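Local coordinates for protein angiogenin-1 (Salmo salar, PDB 7BFK) that probably cleaves RNA as a secreted, auto-inhibited endonuclease of the pancreatic ribonuclease family, at residues A[11-15]-A[114-120]; A[36-40]-A[86-92]; A[42-48]-A[77-83]; A[54-59]-A[107-112]; A[68-74]-A[102-107]. All coordinates share one frame. Residue numbers count along the deposited sequence, not the author numbering.

Interaction 1 of 5, residues A[11-15]-A[114-120]; sequences LKQHV and HYDGDVD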
# COMPACT_ATOMS: atom_id res chain seq x y z
N LEU A 11 6.45 -3.64 1.06
CA LEU A 11 5.71 -4.85 1.48
C LEU A 11 5.07 -4.62 2.84
O LEU A 11 3.88 -4.97 2.99
CB LEU A 11 6.67 -6.04 1.51
CG LEU A 11 7.24 -6.45 0.16
CD1 LEU A 11 8.20 -7.63 0.34
CD2 LEU A 11 6.12 -6.83 -0.81
N LYS A 12 5.81 -4.08 3.81
CA LYS A 12 5.29 -3.84 5.18
C LYS A 12 4.10 -2.87 5.12
O LYS A 12 3.10 -3.12 5.77
CB LYS A 12 6.37 -3.23 6.09
CG LYS A 12 7.47 -4.17 6.57
CD LYS A 12 8.63 -3.38 7.21
CE LYS A 12 9.91 -4.16 7.39
NZ LYS A 12 9.92 -4.95 8.65
N GLN A 13 4.21 -1.81 4.34
CA GLN A 13 3.14 -0.78 4.22
C GLN A 13 1.94 -1.24 3.36
O GLN A 13 0.83 -0.83 3.69
CB GLN A 13 3.74 0.46 3.59
CG GLN A 13 2.79 1.63 3.51
CD GLN A 13 3.57 2.91 3.42
OE1 GLN A 13 3.55 3.61 2.41
NE2 GLN A 13 4.32 3.20 4.46
N HIS A 14 2.14 -2.06 2.32
CA HIS A 14 1.08 -2.29 1.30
C HIS A 14 0.81 -3.74 0.93
O HIS A 14 -0.07 -3.92 0.07
CB HIS A 14 1.43 -1.54 0.01
CG HIS A 14 1.46 -0.06 0.16
ND1 HIS A 14 0.32 0.66 0.43
CD2 HIS A 14 2.45 0.83 0.05
CE1 HIS A 14 0.63 1.93 0.54
NE2 HIS A 14 1.92 2.06 0.30
N VAL A 15 1.50 -4.76 1.46
CA VAL A 15 1.22 -6.15 0.99
C VAL A 15 0.86 -7.04 2.20
O VAL A 15 1.74 -7.27 3.04
CB VAL A 15 2.39 -6.70 0.16
CG1 VAL A 15 2.15 -8.11 -0.33
CG2 VAL A 15 2.73 -5.78 -1.02
N HIS A 114 7.95 2.84 -2.32
CA HIS A 114 7.12 3.99 -1.86
C HIS A 114 8.09 4.97 -1.17
O HIS A 114 8.85 4.54 -0.29
CB HIS A 114 5.97 3.53 -0.95
CG HIS A 114 6.42 3.15 0.42
ND1 HIS A 114 6.48 4.06 1.46
CD2 HIS A 114 6.88 1.98 0.92
CE1 HIS A 114 6.93 3.46 2.55
NE2 HIS A 114 7.18 2.18 2.24
N TYR A 115 8.10 6.23 -1.60
CA TYR A 115 9.01 7.27 -1.08
C TYR A 115 8.32 8.09 0.01
O TYR A 115 7.42 8.89 -0.33
CB TYR A 115 9.52 8.14 -2.23
CG TYR A 115 10.37 7.41 -3.24
CD1 TYR A 115 11.53 6.76 -2.85
CD2 TYR A 115 10.05 7.40 -4.59
CE1 TYR A 115 12.34 6.10 -3.77
CE2 TYR A 115 10.84 6.75 -5.52
CZ TYR A 115 12.00 6.10 -5.11
OH TYR A 115 12.80 5.45 -6.00
N ASP A 116 8.72 7.88 1.27
CA ASP A 116 8.26 8.63 2.47
C ASP A 116 7.00 7.99 3.07
O ASP A 116 6.57 8.46 4.15
CB ASP A 116 8.01 10.11 2.17
CG ASP A 116 9.27 10.95 2.19
OD1 ASP A 116 10.19 10.60 2.96
OD2 ASP A 116 9.33 11.95 1.45
N GLY A 117 6.42 6.98 2.41
CA GLY A 117 5.19 6.33 2.88
C GLY A 117 4.17 7.35 3.39
O GLY A 117 3.34 6.97 4.25
N ASP A 118 4.28 8.60 2.93
CA ASP A 118 3.33 9.71 3.24
C ASP A 118 2.22 9.70 2.18
O ASP A 118 1.27 10.48 2.31
CB ASP A 118 4.04 11.06 3.34
CG ASP A 118 4.99 11.37 2.19
OD1 ASP A 118 5.09 10.53 1.27
OD2 ASP A 118 5.62 12.44 2.22
N VAL A 119 2.36 8.90 1.12
CA VAL A 119 1.28 8.76 0.11
C VAL A 119 0.83 7.29 0.13
O VAL A 119 1.05 6.60 1.14
CB VAL A 119 1.67 9.26 -1.30
CG1 VAL A 119 0.51 9.15 -2.30
CG2 VAL A 119 2.17 10.70 -1.27
N ASP A 120 0.23 6.83 -0.94
CA ASP A 120 -0.39 5.49 -0.97
C ASP A 120 -0.27 4.97 -2.39
O ASP A 120 0.01 5.75 -3.32
CB ASP A 120 -1.84 5.65 -0.49
CG ASP A 120 -2.61 4.37 -0.26
OD1 ASP A 120 -1.96 3.32 -0.12
OD2 ASP A 120 -3.89 4.45 -0.22
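This contact sets two histidines across the central cleft of the pancreatic ribonuclease fold, where the end of helix 5-14 faces the loop leading from strand 111-113 to strand 122-124. In family relatives, one histidine on the N-terminal helix and one near the C terminus flank the scissile phosphate; His14 and His114 occupy corresponding places, consistent with an active-site pair. His114 opens the loop segment. Its ring face receives the edge of His14 in a T-shaped arrangement, with centroids 5.9 Å apart and planes at 84°. Gln13 OE1 lies over the same imidazole, 3.1 Å from His114 ND1, but at an angle too poor for a hydrogen bond. At Gly117 the backbone turns with positive phi (42°) and passes close to Gln13, its CA 3.2 Å from Gln13 OE1. A CB here would clash with Gln13 NE2. Farther on, Val119 gives only its carbonyl to the contact, Val119 O standing 4.1 Å from Gln13 OE1. Asp120 then brings its carboxylate back to the cleft, where OD2 takes a hydrogen bond from Thr45 OG1 and a salt bridge from Lys43. Such occupation of the cleft by the protein's own C-terminal region is consistent with auto-inhibition. His14 ND1 is held by Thr45 O, while the ring edge meets the acid, His14 CE1 lying 3.0 Å from Asp120 OD1.

Interaction 2 of 5, residues A[36-40]-A[86-92]; sequences PDRKC and GESHPNC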
# COMPACT_ATOMS: atom_id res chain seq x y z
N PRO A 36 6.10 10.71 12.06
CA PRO A 36 6.40 11.88 12.89
C PRO A 36 5.12 12.56 13.40
O PRO A 36 4.29 12.92 12.59
CB PRO A 36 7.20 12.79 11.94
CG PRO A 36 7.88 11.82 10.99
CD PRO A 36 6.87 10.70 10.80
N ASP A 37 5.00 12.70 14.72
CA ASP A 37 3.83 13.29 15.44
C ASP A 37 2.70 12.27 15.52
O ASP A 37 1.65 12.59 16.11
CB ASP A 37 3.37 14.60 14.80
CG ASP A 37 4.11 15.81 15.32
OD1 ASP A 37 4.85 15.65 16.32
OD2 ASP A 37 3.93 16.90 14.75
N ARG A 38 2.91 11.08 14.97
CA ARG A 38 1.92 9.97 14.96
C ARG A 38 0.60 10.49 14.38
O ARG A 38 -0.46 10.04 14.84
CB ARG A 38 1.76 9.39 16.37
CG ARG A 38 2.99 8.62 16.83
CD ARG A 38 2.73 7.78 18.06
NE ARG A 38 3.85 6.88 18.31
CZ ARG A 38 4.88 7.17 19.08
NH1 ARG A 38 4.95 8.34 19.68
NH2 ARG A 38 5.85 6.28 19.24
N LYS A 39 0.69 11.42 13.43
CA LYS A 39 -0.47 11.96 12.69
C LYS A 39 -1.21 10.77 12.07
O LYS A 39 -0.53 9.80 11.68
CB LYS A 39 -0.02 12.95 11.60
CG LYS A 39 0.53 14.27 12.12
CD LYS A 39 0.84 15.28 11.02
CE LYS A 39 1.43 16.57 11.55
NZ LYS A 39 1.73 17.54 10.47
N CYS A 40 -2.53 10.81 12.03
CA CYS A 40 -3.37 9.75 11.43
C CYS A 40 -3.16 9.80 9.92
O CYS A 40 -3.48 10.84 9.33
CB CYS A 40 -4.84 9.97 11.75
SG CYS A 40 -5.21 10.11 13.52
N GLY A 86 -9.90 12.18 13.78
CA GLY A 86 -8.64 12.27 14.54
C GLY A 86 -7.53 12.97 13.77
O GLY A 86 -7.52 12.89 12.52
N GLU A 87 -6.64 13.63 14.51
CA GLU A 87 -5.43 14.29 13.98
C GLU A 87 -4.22 13.39 14.27
O GLU A 87 -3.34 13.29 13.40
CB GLU A 87 -5.20 15.66 14.62
CG GLU A 87 -3.98 16.37 14.04
CD GLU A 87 -3.28 17.36 14.96
OE1 GLU A 87 -3.85 17.69 16.02
OE2 GLU A 87 -2.16 17.76 14.63
N SER A 88 -4.17 12.75 15.44
CA SER A 88 -3.02 11.92 15.85
C SER A 88 -3.46 10.71 16.67
O SER A 88 -4.57 10.74 17.23
CB SER A 88 -2.04 12.75 16.62
OG SER A 88 -1.84 14.01 16.00
N HIS A 89 -2.61 9.68 16.69
CA HIS A 89 -2.77 8.47 17.52
C HIS A 89 -2.80 8.96 18.97
O HIS A 89 -2.07 9.88 19.31
CB HIS A 89 -1.63 7.48 17.24
CG HIS A 89 -1.75 6.19 17.97
ND1 HIS A 89 -1.14 5.98 19.20
CD2 HIS A 89 -2.38 5.04 17.66
CE1 HIS A 89 -1.40 4.75 19.61
NE2 HIS A 89 -2.17 4.16 18.69
N PRO A 90 -3.64 8.39 19.85
CA PRO A 90 -4.52 7.27 19.51
C PRO A 90 -5.99 7.63 19.24
O PRO A 90 -6.83 6.81 19.55
CB PRO A 90 -4.41 6.49 20.82
CG PRO A 90 -4.48 7.58 21.89
CD PRO A 90 -3.76 8.77 21.27
N ASN A 91 -6.26 8.80 18.66
CA ASN A 91 -7.64 9.30 18.44
C ASN A 91 -8.04 9.13 16.96
O ASN A 91 -9.04 9.76 16.54
CB ASN A 91 -7.75 10.77 18.86
CG ASN A 91 -7.25 11.00 20.27
OD1 ASN A 91 -7.39 10.13 21.13
ND2 ASN A 91 -6.68 12.16 20.51
N CYS A 92 -7.28 8.32 16.21
CA CYS A 92 -7.53 8.02 14.78
C CYS A 92 -8.71 7.06 14.65
O CYS A 92 -8.74 6.06 15.38
CB CYS A 92 -6.33 7.35 14.11
SG CYS A 92 -4.77 8.27 14.23
O HOH W 1 -4.32 13.42 10.63
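Cys40 lays its side chain against the backbone of the loop 86-92, its SG 3.7 Å from Gly86 C and 3.4 Å from Ser88 N. The disulfide to Cys92 (Cys40 SG to Cys92 SG 2.0 Å, chi3 -91°) thus joins two surface loops of the pancreatic ribonuclease fold: one leads from helix 24-32 to strand 43-47, the other connects strands 76-85 and 93-108. Beside the covalent link the backbones form a single beta bridge between Lys39 and Ser88, whose CA atoms are 4.1 Å apart. Two nearly linear bonds flank it: His89 N to Arg38 O (2.9 Å, 171°) and Cys40 N to Glu87 O (2.9 Å, 163°). The loop 86-92 is itself closed tightly. The peptide before Pro90 is cis, and Asn91 N bonds to Ser88 O at 2.9 Å, the geometry of a type VI turn. Side chains add a modest layer, with Arg38 CB 4.0 Å from His89 CB; the His89 ring end turns away and its NE2 bonds to Glu29 of helix 24-32. Glu87 O is shared with solvent, for one water donates to Cys40 O at 3.0 Å and to Glu87 O at 2.9 Å.

Interaction 3 of 5, residues A[42-48]-A[77-83]; sequences LKNTFIL and SVVICTH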
# COMPACT_ATOMS: atom_id res chain seq x y z
N LEU A 42 -4.21 9.54 6.30
CA LEU A 42 -5.62 9.76 5.84
C LEU A 42 -6.14 8.55 5.07
O LEU A 42 -7.36 8.40 4.99
CB LEU A 42 -5.71 11.04 5.02
CG LEU A 42 -5.43 12.31 5.82
CD1 LEU A 42 -5.37 13.54 4.94
CD2 LEU A 42 -6.47 12.49 6.93
N LYS A 43 -5.24 7.74 4.50
CA LYS A 43 -5.63 6.53 3.75
C LYS A 43 -4.43 5.62 3.60
O LYS A 43 -3.28 6.12 3.51
CB LYS A 43 -6.15 6.92 2.36
CG LYS A 43 -6.67 5.78 1.52
CD LYS A 43 -7.40 6.27 0.27
CE LYS A 43 -6.53 7.14 -0.62
NZ LYS A 43 -5.57 6.33 -1.40
N ASN A 44 -4.69 4.32 3.56
CA ASN A 44 -3.66 3.33 3.20
C ASN A 44 -4.36 2.16 2.52
O ASN A 44 -5.38 1.73 3.03
CB ASN A 44 -2.81 2.86 4.37
CG ASN A 44 -1.54 2.22 3.87
OD1 ASN A 44 -0.61 2.92 3.49
ND2 ASN A 44 -1.48 0.89 3.92
N THR A 45 -3.80 1.72 1.40
CA THR A 45 -4.31 0.59 0.60
C THR A 45 -3.37 -0.62 0.77
O THR A 45 -2.13 -0.48 0.55
CB THR A 45 -4.48 1.01 -0.86
OG1 THR A 45 -5.20 2.25 -0.91
CG2 THR A 45 -5.15 -0.04 -1.70
N PHE A 46 -3.95 -1.76 1.11
CA PHE A 46 -3.29 -3.07 1.29
C PHE A 46 -3.66 -3.99 0.12
O PHE A 46 -4.84 -4.07 -0.23
CB PHE A 46 -3.70 -3.69 2.62
CG PHE A 46 -3.35 -2.86 3.83
CD1 PHE A 46 -4.23 -1.90 4.30
CD2 PHE A 46 -2.14 -3.02 4.49
CE1 PHE A 46 -3.91 -1.13 5.41
CE2 PHE A 46 -1.81 -2.24 5.59
CZ PHE A 46 -2.70 -1.29 6.04
N ILE A 47 -2.66 -4.63 -0.47
CA ILE A 47 -2.83 -5.62 -1.57
C ILE A 47 -2.86 -7.03 -0.96
O ILE A 47 -1.93 -7.38 -0.21
CB ILE A 47 -1.71 -5.50 -2.61
CG1 ILE A 47 -1.55 -4.06 -3.12
CG2 ILE A 47 -1.95 -6.46 -3.76
CD1 ILE A 47 -0.26 -3.84 -3.84
N LEU A 48 -3.87 -7.82 -1.29
CA LEU A 48 -3.99 -9.21 -0.78
C LEU A 48 -3.31 -10.14 -1.78
O LEU A 48 -4.00 -10.73 -2.60
CB LEU A 48 -5.47 -9.55 -0.58
CG LEU A 48 -6.10 -9.01 0.71
CD1 LEU A 48 -6.07 -7.49 0.76
CD2 LEU A 48 -7.53 -9.51 0.90
N SER A 77 -7.17 -8.10 -5.24
CA SER A 77 -8.06 -7.83 -4.09
C SER A 77 -7.32 -6.83 -3.22
O SER A 77 -6.14 -7.08 -2.93
CB SER A 77 -8.41 -9.05 -3.29
OG SER A 77 -9.35 -9.83 -3.96
N VAL A 78 -7.99 -5.75 -2.84
CA VAL A 78 -7.37 -4.72 -1.96
C VAL A 78 -8.33 -4.42 -0.82
O VAL A 78 -9.55 -4.67 -0.94
CB VAL A 78 -6.99 -3.44 -2.74
CG1 VAL A 78 -5.99 -3.73 -3.85
CG2 VAL A 78 -8.22 -2.73 -3.30
N VAL A 79 -7.75 -3.93 0.26
CA VAL A 79 -8.47 -3.37 1.42
C VAL A 79 -7.98 -1.94 1.55
O VAL A 79 -6.75 -1.74 1.60
CB VAL A 79 -8.25 -4.18 2.71
CG1 VAL A 79 -8.71 -3.39 3.93
CG2 VAL A 79 -8.95 -5.55 2.65
N ILE A 80 -8.90 -0.98 1.59
CA ILE A 80 -8.62 0.46 1.74
C ILE A 80 -9.09 0.88 3.13
O ILE A 80 -10.30 0.68 3.46
CB ILE A 80 -9.30 1.28 0.62
CG1 ILE A 80 -8.89 0.75 -0.76
CG2 ILE A 80 -9.00 2.77 0.76
CD1 ILE A 80 -9.88 1.04 -1.83
N CYS A 81 -8.16 1.39 3.93
CA CYS A 81 -8.42 1.98 5.27
C CYS A 81 -8.44 3.50 5.10
O CYS A 81 -7.40 4.09 4.72
CB CYS A 81 -7.40 1.50 6.28
SG CYS A 81 -7.37 -0.30 6.44
N THR A 82 -9.60 4.11 5.32
CA THR A 82 -9.82 5.56 5.11
C THR A 82 -10.13 6.23 6.45
O THR A 82 -11.00 5.73 7.20
CB THR A 82 -10.95 5.82 4.10
OG1 THR A 82 -10.70 5.05 2.92
CG2 THR A 82 -11.06 7.29 3.75
N HIS A 83 -9.40 7.30 6.73
CA HIS A 83 -9.59 8.15 7.93
C HIS A 83 -11.02 8.72 7.95
O HIS A 83 -11.50 9.18 6.88
CB HIS A 83 -8.57 9.28 7.89
CG HIS A 83 -8.89 10.43 8.79
ND1 HIS A 83 -9.71 11.47 8.39
CD2 HIS A 83 -8.46 10.73 10.03
CE1 HIS A 83 -9.79 12.36 9.37
NE2 HIS A 83 -9.02 11.92 10.39
O HOH W 2 -5.20 -10.20 -5.11
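A leucine methyl resting on a histidine face marks one end of this strand pair: Leu42 CD2 lies 3.8 Å from the His83 ring centroid and 19° off its normal, a CH-pi contact. The rest is an antiparallel ladder within the curled sheet of the pancreatic ribonuclease fold, strands 43-47 and 77-83 running at 162° with axes 4.7 Å apart. Hydrogen-bonded pairs Asn44-Cys81 and Phe46-Val79 alternate with non-hydrogen-bonded Lys43-Thr82, Thr45-Ile80 and Ile47-Val78. Six backbone bonds hold the register, the straightest being Phe46 N to Val79 O (2.8 Å, 177°). The sheet face carrying Asn44, Phe46, Val79 and Cys81 meets helix 24-32, where Cys24 forms a disulfide with Cys81. On that face Cys81 SG approaches Phe46 CE1 at 3.7 Å, an oblique sulfur-aromatic contact. The opposite face carries Thr45, whose CG2 is 3.9 Å from Ile80 CG1 and whose OG1 is bonded to Asp120 at the cleft. Strand 43-47 is thereby shared between sheet and cleft. At the end far from Leu42, a water bridges the strands, donating to Leu48 O at 2.8 Å and accepting from Ser77 N at 2.9 Å.

Interaction 4 of 5, residues A[54-59]-A[107-112]; sequences VQAICT and CDGKFP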
# COMPACT_ATOMS: atom_id res chain seq x y z
N VAL A 54 3.35 -9.04 -6.61
CA VAL A 54 3.46 -7.56 -6.65
C VAL A 54 4.80 -7.19 -7.31
O VAL A 54 4.78 -6.23 -8.11
CB VAL A 54 3.28 -6.92 -5.26
CG1 VAL A 54 3.31 -5.41 -5.34
CG2 VAL A 54 1.99 -7.39 -4.59
N GLN A 55 5.89 -7.90 -7.03
CA GLN A 55 7.21 -7.58 -7.63
C GLN A 55 7.08 -7.74 -9.16
O GLN A 55 7.65 -6.91 -9.89
CB GLN A 55 8.35 -8.44 -7.06
CG GLN A 55 9.71 -8.10 -7.68
CD GLN A 55 10.89 -8.79 -7.02
OE1 GLN A 55 10.79 -9.91 -6.53
NE2 GLN A 55 12.02 -8.10 -7.02
N ALA A 56 6.29 -8.71 -9.60
CA ALA A 56 6.08 -9.02 -11.04
C ALA A 56 5.53 -7.79 -11.78
O ALA A 56 5.75 -7.71 -13.00
CB ALA A 56 5.16 -10.21 -11.18
N ILE A 57 4.82 -6.88 -11.11
CA ILE A 57 4.26 -5.64 -11.75
C ILE A 57 5.41 -4.87 -12.41
O ILE A 57 5.18 -4.23 -13.46
CB ILE A 57 3.51 -4.77 -10.72
CG1 ILE A 57 2.25 -5.47 -10.21
CG2 ILE A 57 3.17 -3.41 -11.33
CD1 ILE A 57 1.64 -4.82 -8.98
N CYS A 58 6.59 -4.94 -11.81
CA CYS A 58 7.81 -4.23 -12.25
C CYS A 58 8.56 -5.05 -13.31
O CYS A 58 9.37 -4.45 -14.01
CB CYS A 58 8.72 -3.96 -11.05
SG CYS A 58 7.99 -2.88 -9.78
N THR A 59 8.27 -6.35 -13.46
CA THR A 59 9.04 -7.26 -14.37
C THR A 59 8.13 -8.12 -15.27
O THR A 59 8.31 -9.34 -15.26
CB THR A 59 9.97 -8.17 -13.56
OG1 THR A 59 9.17 -9.00 -12.70
CG2 THR A 59 10.96 -7.39 -12.73
N CYS A 107 8.08 1.72 -9.39
CA CYS A 107 9.10 0.66 -9.56
C CYS A 107 10.48 1.31 -9.62
O CYS A 107 10.62 2.30 -10.33
CB CYS A 107 8.87 -0.15 -10.83
SG CYS A 107 7.38 -1.18 -10.79
N ASP A 108 11.42 0.78 -8.85
CA ASP A 108 12.86 1.13 -8.90
C ASP A 108 13.53 -0.10 -9.47
O ASP A 108 13.79 -1.06 -8.70
CB ASP A 108 13.40 1.54 -7.53
CG ASP A 108 14.76 2.22 -7.62
OD1 ASP A 108 15.42 2.07 -8.66
OD2 ASP A 108 15.12 2.91 -6.67
N GLY A 109 13.72 -0.13 -10.78
CA GLY A 109 14.21 -1.35 -11.44
C GLY A 109 13.18 -2.44 -11.23
O GLY A 109 11.99 -2.17 -11.49
N LYS A 110 13.59 -3.59 -10.67
CA LYS A 110 12.71 -4.77 -10.46
C LYS A 110 11.93 -4.66 -9.14
O LYS A 110 11.19 -5.62 -8.86
CB LYS A 110 13.53 -6.06 -10.42
CG LYS A 110 14.37 -6.25 -9.15
CD LYS A 110 14.96 -7.65 -8.98
CE LYS A 110 16.28 -7.85 -9.69
NZ LYS A 110 17.38 -7.14 -9.00
N PHE A 111 12.06 -3.55 -8.40
CA PHE A 111 11.52 -3.39 -7.02
C PHE A 111 10.41 -2.35 -6.90
O PHE A 111 10.61 -1.16 -7.12
CB PHE A 111 12.61 -2.94 -6.04
CG PHE A 111 13.72 -3.93 -5.82
CD1 PHE A 111 13.54 -5.05 -5.02
CD2 PHE A 111 14.98 -3.71 -6.38
CE1 PHE A 111 14.57 -5.95 -4.81
CE2 PHE A 111 16.01 -4.61 -6.16
CZ PHE A 111 15.80 -5.73 -5.38
N PRO A 112 9.20 -2.78 -6.49
CA PRO A 112 8.16 -1.85 -6.06
C PRO A 112 8.74 -1.02 -4.91
O PRO A 112 9.42 -1.59 -4.07
CB PRO A 112 7.03 -2.75 -5.57
CG PRO A 112 7.23 -4.05 -6.32
CD PRO A 112 8.74 -4.18 -6.48
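This is a disulfide-centred contact between the end of helix 51-55, with the turns that follow it, and the tip of the hairpin formed by strands 93-108 and 111-113 of the pancreatic ribonuclease sheet. The covalent link is Cys58 SG to Cys107 SG, 2.1 Å with chi3 -86°. The hairpin closes through a type II' turn from Asp108 to Phe111. Gly109 stands at its second position with phi 62° and psi -124°, a combination that favours glycine, and reciprocal bonds fasten the ends: Asp108 N to Phe111 O at 2.7 Å and Phe111 N to Asp108 O at 3.0 Å. One side-chain bond joins the segments, from Gln55 NE2 to Lys110 O (3.2 Å, 150°), so the glutamine holds a carbonyl of the turn itself. Around these links the packing is apolar. Pro112 fits against the helix end, its CG 3.8 Å from Gln55 CA, and its CD is 3.6 Å from Cys58 SG. Val54 CG1 reaches Pro112 CG more loosely, at 4.3 Å. Both Val54 and Pro112 also touch Phe10, so helix 5-14 adjoins this side of the contact, while Ile57 turns to the sheet and packs on Val70, Val103 and Ile105. At the outer edge, between two exposed residues, Thr59 CG2 meets Lys110 CB at 3.7 Å.

Interaction 5 of 5, residues A[68-74]-A[102-107]; sequences NLVQSNK and KVIIAC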
# COMPACT_ATOMS: atom_id res chain seq x y z
N ASN A 68 7.71 7.00 -13.36
CA ASN A 68 8.09 5.71 -12.72
C ASN A 68 6.85 4.95 -12.24
O ASN A 68 7.04 3.91 -11.58
CB ASN A 68 9.04 5.91 -11.53
CG ASN A 68 10.44 6.28 -11.97
OD1 ASN A 68 10.70 6.48 -13.16
ND2 ASN A 68 11.35 6.37 -11.01
N LEU A 69 5.65 5.42 -12.57
CA LEU A 69 4.40 4.74 -12.14
C LEU A 69 4.08 3.60 -13.11
O LEU A 69 4.16 3.80 -14.35
CB LEU A 69 3.24 5.73 -12.02
CG LEU A 69 3.41 6.81 -10.94
CD1 LEU A 69 2.23 7.76 -10.94
CD2 LEU A 69 3.58 6.18 -9.58
N VAL A 70 3.73 2.45 -12.55
CA VAL A 70 3.38 1.23 -13.30
C VAL A 70 2.03 0.74 -12.80
O VAL A 70 1.82 0.69 -11.57
CB VAL A 70 4.48 0.16 -13.13
CG1 VAL A 70 4.24 -1.03 -14.04
CG2 VAL A 70 5.86 0.76 -13.37
N GLN A 71 1.13 0.45 -13.73
CA GLN A 71 -0.22 -0.08 -13.45
C GLN A 71 -0.17 -1.58 -13.67
O GLN A 71 0.31 -2.01 -14.74
CB GLN A 71 -1.22 0.64 -14.36
CG GLN A 71 -2.61 0.04 -14.36
CD GLN A 71 -3.54 0.87 -15.21
OE1 GLN A 71 -3.58 2.09 -15.10
NE2 GLN A 71 -4.32 0.19 -16.02
N SER A 72 -0.59 -2.37 -12.70
CA SER A 72 -0.64 -3.84 -12.82
C SER A 72 -1.58 -4.21 -13.99
O SER A 72 -2.62 -3.54 -14.20
CB SER A 72 -1.05 -4.49 -11.51
OG SER A 72 -2.39 -4.17 -11.22
N ASN A 73 -1.21 -5.24 -14.75
CA ASN A 73 -2.00 -5.71 -15.90
C ASN A 73 -3.14 -6.59 -15.40
O ASN A 73 -4.12 -6.76 -16.13
CB ASN A 73 -1.11 -6.43 -16.91
CG ASN A 73 -0.19 -5.48 -17.63
OD1 ASN A 73 -0.50 -4.30 -17.77
ND2 ASN A 73 0.93 -5.99 -18.11
N LYS A 74 -3.03 -7.12 -14.18
CA LYS A 74 -4.12 -7.91 -13.58
C LYS A 74 -4.64 -7.17 -12.36
O LYS A 74 -3.90 -6.45 -11.70
CB LYS A 74 -3.66 -9.34 -13.28
CG LYS A 74 -3.27 -10.13 -14.52
CD LYS A 74 -3.05 -11.60 -14.28
CE LYS A 74 -4.33 -12.38 -14.07
NZ LYS A 74 -5.15 -12.45 -15.30
N LYS A 102 -6.85 -2.86 -10.47
CA LYS A 102 -5.45 -2.79 -10.92
C LYS A 102 -4.81 -1.79 -9.97
O LYS A 102 -5.52 -0.82 -9.56
CB LYS A 102 -5.36 -2.40 -12.39
CG LYS A 102 -6.07 -3.37 -13.33
CD LYS A 102 -5.81 -3.12 -14.79
CE LYS A 102 -6.78 -3.84 -15.68
NZ LYS A 102 -7.11 -5.17 -15.14
N VAL A 103 -3.57 -2.02 -9.57
CA VAL A 103 -2.87 -1.11 -8.63
C VAL A 103 -1.83 -0.32 -9.41
O VAL A 103 -1.34 -0.80 -10.47
CB VAL A 103 -2.27 -1.89 -7.46
CG1 VAL A 103 -3.35 -2.54 -6.62
CG2 VAL A 103 -1.26 -2.92 -7.95
N ILE A 104 -1.56 0.90 -8.95
CA ILE A 104 -0.53 1.78 -9.54
C ILE A 104 0.54 2.00 -8.50
O ILE A 104 0.23 2.55 -7.44
CB ILE A 104 -1.14 3.07 -10.07
CG1 ILE A 104 -2.36 2.80 -10.96
CG2 ILE A 104 -0.05 3.86 -10.77
CD1 ILE A 104 -3.26 4.00 -11.16
N ILE A 105 1.75 1.56 -8.79
CA ILE A 105 2.89 1.63 -7.85
C ILE A 105 4.08 2.28 -8.56
O ILE A 105 4.01 2.48 -9.77
CB ILE A 105 3.25 0.23 -7.36
CG1 ILE A 105 3.87 -0.62 -8.48
CG2 ILE A 105 2.05 -0.45 -6.74
CD1 ILE A 105 4.38 -1.95 -8.04
N ALA A 106 5.10 2.59 -7.79
CA ALA A 106 6.40 3.07 -8.28
C ALA A 106 7.31 1.85 -8.32
O ALA A 106 7.23 1.00 -7.39
CB ALA A 106 6.92 4.17 -7.37
N CYS A 107 8.08 1.72 -9.39
CA CYS A 107 9.10 0.66 -9.56
C CYS A 107 10.48 1.31 -9.62
O CYS A 107 10.62 2.30 -10.33
CB CYS A 107 8.87 -0.15 -10.83
SG CYS A 107 7.38 -1.18 -10.79
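Four backbone hydrogen bonds define this antiparallel ladder. Val70 and Ile105 form the hydrogen-bonded pair, with Val70 N to Ile105 O at 2.8 Å and Ile105 N to Val70 O at 2.9 Å; Ser72 N reaches Val103 O at 2.8 Å, and Cys107 N reaches Asn68 O at a longer 3.3 Å. At the Ser72 end a side chain carries the pattern on: Ser72 OG accepts from Val103 N at 3.0 Å and donates to Lys74 O at 2.8 Å, taking the place of a backbone acceptor. CA-H...O contacts fill the gaps, such as Leu69 CA to Ile105 O at 3.3 Å. The strand directions differ by 146°, so the pair is well twisted. Side chains then pack on both faces. On one, Leu69 CB lies 4.0 Å from Ile104 CG2 and Gln71 CB 4.2 Å from Ile104 CG1. On the other, Val70 CG2 touches Cys107 SG at 3.6 Å, beside the disulfide to Cys58. Within the curled ribonuclease sheet, strand 69-72 also pairs with strand 62-64, while the 102-107 part of strand 93-108 is bordered on its other edge by strands 122-124 and 111-113, and Ile57, just past helix 51-55, packs against Ser72 and Val103.

From the N terminus, helix 5-14 opens the longest loop, closed by interaction 1 near the C-terminal end; the other four contacts are nested inside it. Next, interaction 2 joins 36-40 to 86-92 and encloses interaction 3, which pairs 42-48 with 77-83. Interaction 4 starts at 54-59 and closes at 107-112 around interaction 5 (68-74 with 102-107), the two sharing Cys107. Interactions 2 and 3 each cross both 4 and 5, so the loops starting at 36-40 and strand 43-47 interlock with those starting at helix 51-55 and strand 69-72. Interaction 2 lies across the chain's centre from interactions 4 and 5. Between them, interaction 3 touches interaction 1 through Thr45 and interaction 5 through Val78 and Val103.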